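Local coordinates for molybdenum ABC transporter, periplasmic molybdenum-binding protein (PDB 4RXL), which binds tungstate and probably molybdate, consistent with a role as the periplasmic solute-binding protein of a ModABC-type importer, at residues A[117-121]-A[122-126]; A[137-140]-A[141-145]. One frame throughout, in Å; residues are numbered along the deposited sequence.

Contact 1: A[117-121]-A[122-126]; sequences AVAQV and DAVPA. With WO4 (tungstate(VI)ion), chain B.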
ATOM      1  N   ALA A 117       8.045  12.973   0.258  1.00 21.79           N
ATOM      2  CA  ALA A 117       8.246  11.530   0.407  1.00 21.56           C
ATOM      3  C   ALA A 117       7.163  10.768  -0.329  1.00 19.97           C
ATOM      4  O   ALA A 117       5.967  10.933  -0.055  1.00 20.71           O
ATOM      5  CB  ALA A 117       8.267  11.131   1.871  1.00 20.16           C
ATOM      6  N   VAL A 118       7.578   9.925  -1.263  1.00 22.31           N
ATOM      7  CA  VAL A 118       6.658   9.057  -1.990  1.00 17.49           C
ATOM      8  C   VAL A 118       7.344   7.738  -2.292  1.00 19.08           C
ATOM      9  O   VAL A 118       8.585   7.683  -2.297  1.00 19.87           O
ATOM     10  CB  VAL A 118       6.208   9.659  -3.337  1.00 21.27           C
ATOM     11  CG1 VAL A 118       5.463  10.972  -3.130  1.00 26.89           C
ATOM     12  CG2 VAL A 118       7.393   9.838  -4.291  1.00 23.32           C
ATOM     13  N   ALA A 119       6.553   6.684  -2.518  1.00 18.00           N
ATOM     14  CA  ALA A 119       7.129   5.431  -3.027  1.00 20.06           C
ATOM     15  C   ALA A 119       7.454   5.604  -4.518  1.00 20.33           C
ATOM     16  O   ALA A 119       6.943   6.521  -5.162  1.00 19.77           O
ATOM     17  CB  ALA A 119       6.231   4.243  -2.795  1.00 18.84           C
ATOM     18  N   GLN A 120       8.362   4.774  -5.035  1.00 19.85           N
ATOM     19  CA  GLN A 120       8.840   4.891  -6.417  1.00 20.90           C
ATOM     20  C   GLN A 120       7.634   5.004  -7.359  1.00 20.14           C
ATOM     21  O   GLN A 120       6.807   4.123  -7.420  1.00 20.68           O
ATOM     22  CB  GLN A 120       9.723   3.688  -6.802  1.00 22.32           C
ATOM     23  CG  GLN A 120      10.797   3.986  -7.855  1.00 30.82           C
ATOM     24  CD  GLN A 120      10.221   4.183  -9.246  1.00 62.15           C
ATOM     25  OE1 GLN A 120       9.434   3.353  -9.721  1.00 41.94           O
ATOM     26  NE2 GLN A 120      10.597   5.289  -9.907  1.00 38.91           N
ATOM     27  N   VAL A 121       7.592   6.096  -8.113  1.00 17.42           N
ATOM     28  CA  VAL A 121       6.371   6.503  -8.821  1.00 18.65           C
ATOM     29  C   VAL A 121       6.054   5.721 -10.084  1.00 20.73           C
ATOM     30  O   VAL A 121       4.932   5.801 -10.589  1.00 24.15           O
ATOM     31  CB  VAL A 121       6.370   8.012  -9.157  1.00 22.34           C
ATOM     32  CG1 VAL A 121       6.464   8.865  -7.901  1.00 23.44           C
ATOM     33  CG2 VAL A 121       7.498   8.366 -10.114  1.00 24.71           C
ATOM     34  N   ASP A 122       7.023   4.982 -10.602  1.00 26.14           N
ATOM     35  CA  ASP A 122       6.823   4.257 -11.833  1.00 27.39           C
ATOM     36  C   ASP A 122       6.291   2.866 -11.590  1.00 27.99           C
ATOM     37  O   ASP A 122       5.590   2.339 -12.446  1.00 34.88           O
ATOM     38  CB  ASP A 122       8.115   4.199 -12.654  1.00 30.13           C
ATOM     39  CG  ASP A 122       8.552   5.580 -13.143  1.00 34.91           C
ATOM     40  OD1 ASP A 122       7.702   6.302 -13.717  1.00 42.50           O
ATOM     41  OD2 ASP A 122       9.735   5.943 -12.947  1.00 44.84           O
ATOM     42  N   ALA A 123       6.586   2.272 -10.433  1.00 22.44           N
ATOM     43  CA  ALA A 123       6.220   0.868 -10.206  1.00 25.93           C
ATOM     44  C   ALA A 123       5.536   0.534  -8.878  1.00 24.15           C
ATOM     45  O   ALA A 123       4.744  -0.396  -8.832  1.00 22.13           O
ATOM     46  CB  ALA A 123       7.439  -0.016 -10.379  1.00 28.05           C
ATOM     47  N   VAL A 124       5.841   1.245  -7.795  1.00 18.08           N
ATOM     48  CA  VAL A 124       5.223   0.915  -6.509  1.00 16.69           C
ATOM     49  C   VAL A 124       3.823   1.499  -6.456  1.00 16.95           C
ATOM     50  O   VAL A 124       3.686   2.704  -6.701  1.00 17.04           O
ATOM     51  CB  VAL A 124       6.044   1.417  -5.296  1.00 14.86           C
ATOM     52  CG1 VAL A 124       5.324   1.058  -4.010  1.00 15.55           C
ATOM     53  CG2 VAL A 124       7.430   0.812  -5.348  1.00 20.96           C
ATOM     54  N   PRO A 125       2.795   0.696  -6.088  1.00 14.50           N
ATOM     55  CA  PRO A 125       1.434   1.240  -6.157  1.00 13.61           C
ATOM     56  C   PRO A 125       1.251   2.593  -5.482  1.00 14.89           C
ATOM     57  O   PRO A 125       0.690   3.497  -6.090  1.00 16.36           O
ATOM     58  CB  PRO A 125       0.578   0.145  -5.519  1.00 14.28           C
ATOM     59  CG  PRO A 125       1.312  -1.101  -5.939  1.00 17.20           C
ATOM     60  CD  PRO A 125       2.790  -0.745  -5.804  1.00 16.89           C
ATOM     61  N   ALA A 126       1.792   2.773  -4.281  1.00 13.60           N
ATOM     62  CA  ALA A 126       1.596   4.051  -3.600  1.00 16.11           C
ATOM     63  C   ALA A 126       2.227   5.209  -4.368  1.00 17.62           C
ATOM     64  O   ALA A 126       1.733   6.340  -4.307  1.00 17.05           O
ATOM     65  CB  ALA A 126       2.193   4.000  -2.206  1.00 14.99           C
TER
HETATM   66  W   WO4 B 301       2.893  -0.572  -1.405  1.00 14.46           W
HETATM   67  O1  WO4 B 301       4.669   0.013  -0.662  1.00 15.60           O
HETATM   68  O2  WO4 B 301       1.893   0.848  -2.486  1.00 18.95           O
HETATM   69  O3  WO4 B 301       3.185  -2.208  -2.616  1.00 14.10           O
HETATM   70  O4  WO4 B 301       1.633  -1.090   0.146  1.00 13.75           O
HETATM   71  O   HOH W   1       3.637   7.312  -2.302  1.00 18.13           O
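The amide of Gln120 grips Asp122 twice. Gln120 OE1 accepts Asp122 N at 3.0 Å, the donor standing 50° out of the amide carbonyl plane, and also takes a weak bond from Ala123 N. The opposite arm of the same amide is used too: Gln120 NE2 points almost straight at Asp122 OD2 (3.2 Å, 172° at the hydrogen), which it meets from above the carboxylate plane. With both ends engaged, the rotation of the amide is fixed. In the main chain, Gln120 O accepts a hydrogen bond from Val124 N at 3.1 Å, closing the backbone of the turn. This is the strand–loop–helix link of a periplasmic binding protein lobe, leading from strand 116-119 to helix 125-137, whose first turn faces the oxyanion. There Ala126 N donates to tungstate O2 over a short 2.6 Å, with Ser13, Ser40, Val153 and Tyr171 supplying further hydrogen bonds. Val124, at the N-cap position, carries CG1 anti to its backbone N (chi1 179°), which puts this methyl against Ala119 CB (3.5 Å) and also near tungstate O1. Farther out, a water accepts from Ala119 N and donates weakly to Ala126 O, while Trp63 NE1 holds Ala123 O.

Contact 2: A[137-140]-A[141-145]; sequences AGVW and PELES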
ATOM      1  N   ALA A 137      -4.043  17.119  -9.840  1.00 27.58           N
ATOM      2  CA  ALA A 137      -3.931  18.474  -9.241  1.00 27.95           C
ATOM      3  C   ALA A 137      -3.295  19.531 -10.169  1.00 31.15           C
ATOM      4  O   ALA A 137      -3.371  20.742  -9.904  1.00 39.27           O
ATOM      5  CB  ALA A 137      -3.126  18.421  -7.959  1.00 28.34           C
ATOM      6  N   GLY A 138      -2.657  19.083 -11.248  1.00 33.63           N
ATOM      7  CA  GLY A 138      -2.029  20.006 -12.195  1.00 34.95           C
ATOM      8  C   GLY A 138      -0.690  20.537 -11.709  1.00 33.94           C
ATOM      9  O   GLY A 138      -0.227  21.596 -12.166  1.00 36.31           O
ATOM     10  N   VAL A 139      -0.042  19.787 -10.821  1.00 35.31           N
ATOM     11  CA  VAL A 139       1.183  20.230 -10.156  1.00 35.97           C
ATOM     12  C   VAL A 139       2.349  19.240 -10.334  1.00 33.37           C
ATOM     13  O   VAL A 139       3.403  19.431  -9.748  1.00 36.70           O
ATOM     14  CB  VAL A 139       0.920  20.493  -8.659  1.00 38.98           C
ATOM     15  CG1 VAL A 139       0.693  19.189  -7.910  1.00 33.74           C
ATOM     16  CG2 VAL A 139       2.058  21.261  -8.018  1.00 64.46           C
ATOM     17  N   TRP A 140       2.180  18.211 -11.165  1.00 35.01           N
ATOM     18  CA  TRP A 140       3.219  17.191 -11.329  1.00 36.48           C
ATOM     19  C   TRP A 140       4.523  17.751 -11.941  1.00 34.53           C
ATOM     20  O   TRP A 140       5.581  17.575 -11.350  1.00 40.60           O
ATOM     21  CB  TRP A 140       2.687  15.990 -12.117  1.00 36.19           C
ATOM     22  CG  TRP A 140       3.734  14.979 -12.459  1.00 34.63           C
ATOM     23  CD1 TRP A 140       4.219  14.701 -13.701  1.00 42.79           C
ATOM     24  CD2 TRP A 140       4.426  14.109 -11.555  1.00 31.07           C
ATOM     25  NE1 TRP A 140       5.163  13.708 -13.632  1.00 36.22           N
ATOM     26  CE2 TRP A 140       5.312  13.332 -12.324  1.00 33.42           C
ATOM     27  CE3 TRP A 140       4.393  13.917 -10.171  1.00 29.94           C
ATOM     28  CZ2 TRP A 140       6.150  12.380 -11.760  1.00 31.79           C
ATOM     29  CZ3 TRP A 140       5.226  12.961  -9.618  1.00 29.17           C
ATOM     30  CH2 TRP A 140       6.091  12.208 -10.412  1.00 30.70           C
ATOM     31  N   PRO A 141       4.456  18.443 -13.097  1.00 44.12           N
ATOM     32  CA  PRO A 141       5.708  18.956 -13.682  1.00 45.09           C
ATOM     33  C   PRO A 141       6.597  19.755 -12.716  1.00 42.37           C
ATOM     34  O   PRO A 141       7.817  19.667 -12.806  1.00 51.52           O
ATOM     35  CB  PRO A 141       5.216  19.834 -14.831  1.00 47.15           C
ATOM     36  CG  PRO A 141       3.910  19.228 -15.220  1.00 54.80           C
ATOM     37  CD  PRO A 141       3.291  18.803 -13.925  1.00 45.89           C
ATOM     38  N   GLU A 142       5.991  20.508 -11.801  1.00 46.68           N
ATOM     39  CA  GLU A 142       6.724  21.211 -10.735  1.00 37.15           C
ATOM     40  C   GLU A 142       7.325  20.300  -9.646  1.00 46.12           C
ATOM     41  O   GLU A 142       8.430  20.540  -9.180  1.00 52.75           O
ATOM     42  CB  GLU A 142       5.812  22.238 -10.055  1.00 43.04           C
ATOM     43  CG  GLU A 142       5.559  23.502 -10.877  1.00 52.27           C
ATOM     44  CD  GLU A 142       4.197  23.540 -11.553  1.00 68.36           C
ATOM     45  OE1 GLU A 142       3.516  22.501 -11.616  1.00 50.25           O
ATOM     46  OE2 GLU A 142       3.805  24.628 -12.021  1.00 67.71           O
ATOM     47  N   LEU A 143       6.586  19.274  -9.234  1.00 38.07           N
ATOM     48  CA  LEU A 143       6.996  18.397  -8.133  1.00 34.00           C
ATOM     49  C   LEU A 143       7.827  17.203  -8.571  1.00 31.58           C
ATOM     50  O   LEU A 143       8.485  16.586  -7.740  1.00 34.93           O
ATOM     51  CB  LEU A 143       5.756  17.859  -7.410  1.00 28.51           C
ATOM     52  CG  LEU A 143       4.954  18.888  -6.624  1.00 44.11           C
ATOM     53  CD1 LEU A 143       3.717  18.223  -6.052  1.00 45.24           C
ATOM     54  CD2 LEU A 143       5.786  19.518  -5.522  1.00 58.53           C
ATOM     55  N   GLU A 144       7.732  16.850  -9.851  1.00 35.00           N
ATOM     56  CA  GLU A 144       8.571  15.847 -10.506  1.00 31.84           C
ATOM     57  C   GLU A 144      10.012  15.824  -9.951  1.00 32.44           C
ATOM     58  O   GLU A 144      10.559  14.768  -9.635  1.00 32.99           O
ATOM     59  CB  GLU A 144       8.610  16.199 -12.003  1.00 58.68           C
ATOM     60  CG  GLU A 144       9.638  15.483 -12.868  1.00 69.44           C
ATOM     61  CD  GLU A 144       9.137  14.153 -13.384  1.00 59.68           C
ATOM     62  OE1 GLU A 144       8.711  14.101 -14.557  1.00 69.49           O
ATOM     63  OE2 GLU A 144       9.164  13.167 -12.619  1.00 81.83           O
ATOM     64  N   SER A 145      10.613  17.007  -9.833  1.00 33.46           N
ATOM     65  CA  SER A 145      12.019  17.120  -9.467  1.00 41.82           C
ATOM     66  C   SER A 145      12.286  17.265  -7.963  1.00 40.44           C
ATOM     67  O   SER A 145      13.437  17.507  -7.570  1.00 38.30           O
ATOM     68  CB  SER A 145      12.621  18.322 -10.205  1.00 41.15           C
ATOM     69  OG  SER A 145      11.948  19.535  -9.863  1.00 42.47           O
TER
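Trp140 and Glu144, one helical turn apart, lie with the indole under the backbone and side chain of the glutamate. Glu144 CA sits over the six-membered ring of Trp140, 4.3 Å from its centroid and 5° off the normal, a CH-pi contact. The indole is brought there by a chi1 of 173°, with CG anti to the backbone N. Glu144 then bends at chi2 and brings its carboxylate back to the indole, OE2 coming within 3.2 Å of Trp140 CZ2, with the ring and carboxylate planes 62° apart. The same pair is joined through the main chain, where Glu144 N donates a hydrogen bond to Trp140 O at 2.7 Å. On another side of this turn Val139 and Leu143 meet by their branches, CG1 against CD1 at 3.7 Å, and Leu143 N hydrogen-bonds to Val139 O. Val139 is the N-cap residue of the short helix 140-143, and Pro141 stands in its first turn, with CD 3.4 Å from Trp140 CB. Just before Val139, Gly138 has positive phi and ends helix 125-137 in a Schellman motif. Val139 and Leu143 pack on Leu134 of that helix and on helix 104-111, whereas Trp140 rests on Lys131 and Gln135.

How the contacts relate
The chain enters contact 1 along strand 116-119, which runs parallel to strand 147-150, and turns there into the start of helix 125-137 beside the tungstate. That helix then carries it away from the anion, and contact 2 forms at its far end, where the chain passes into helix 140-143 before reaching strand 147-150. Both contacts close only short local turns; they follow in series, neither nesting nor crossing. Their centres are about 15 Å apart, yet they touch where Val121 CG2 packs against Trp140 CH2 at 4.1 Å. Together they frame a beta-alpha-beta crossover of one lobe; of the two contacts, contact 1 alone touches the tungstate.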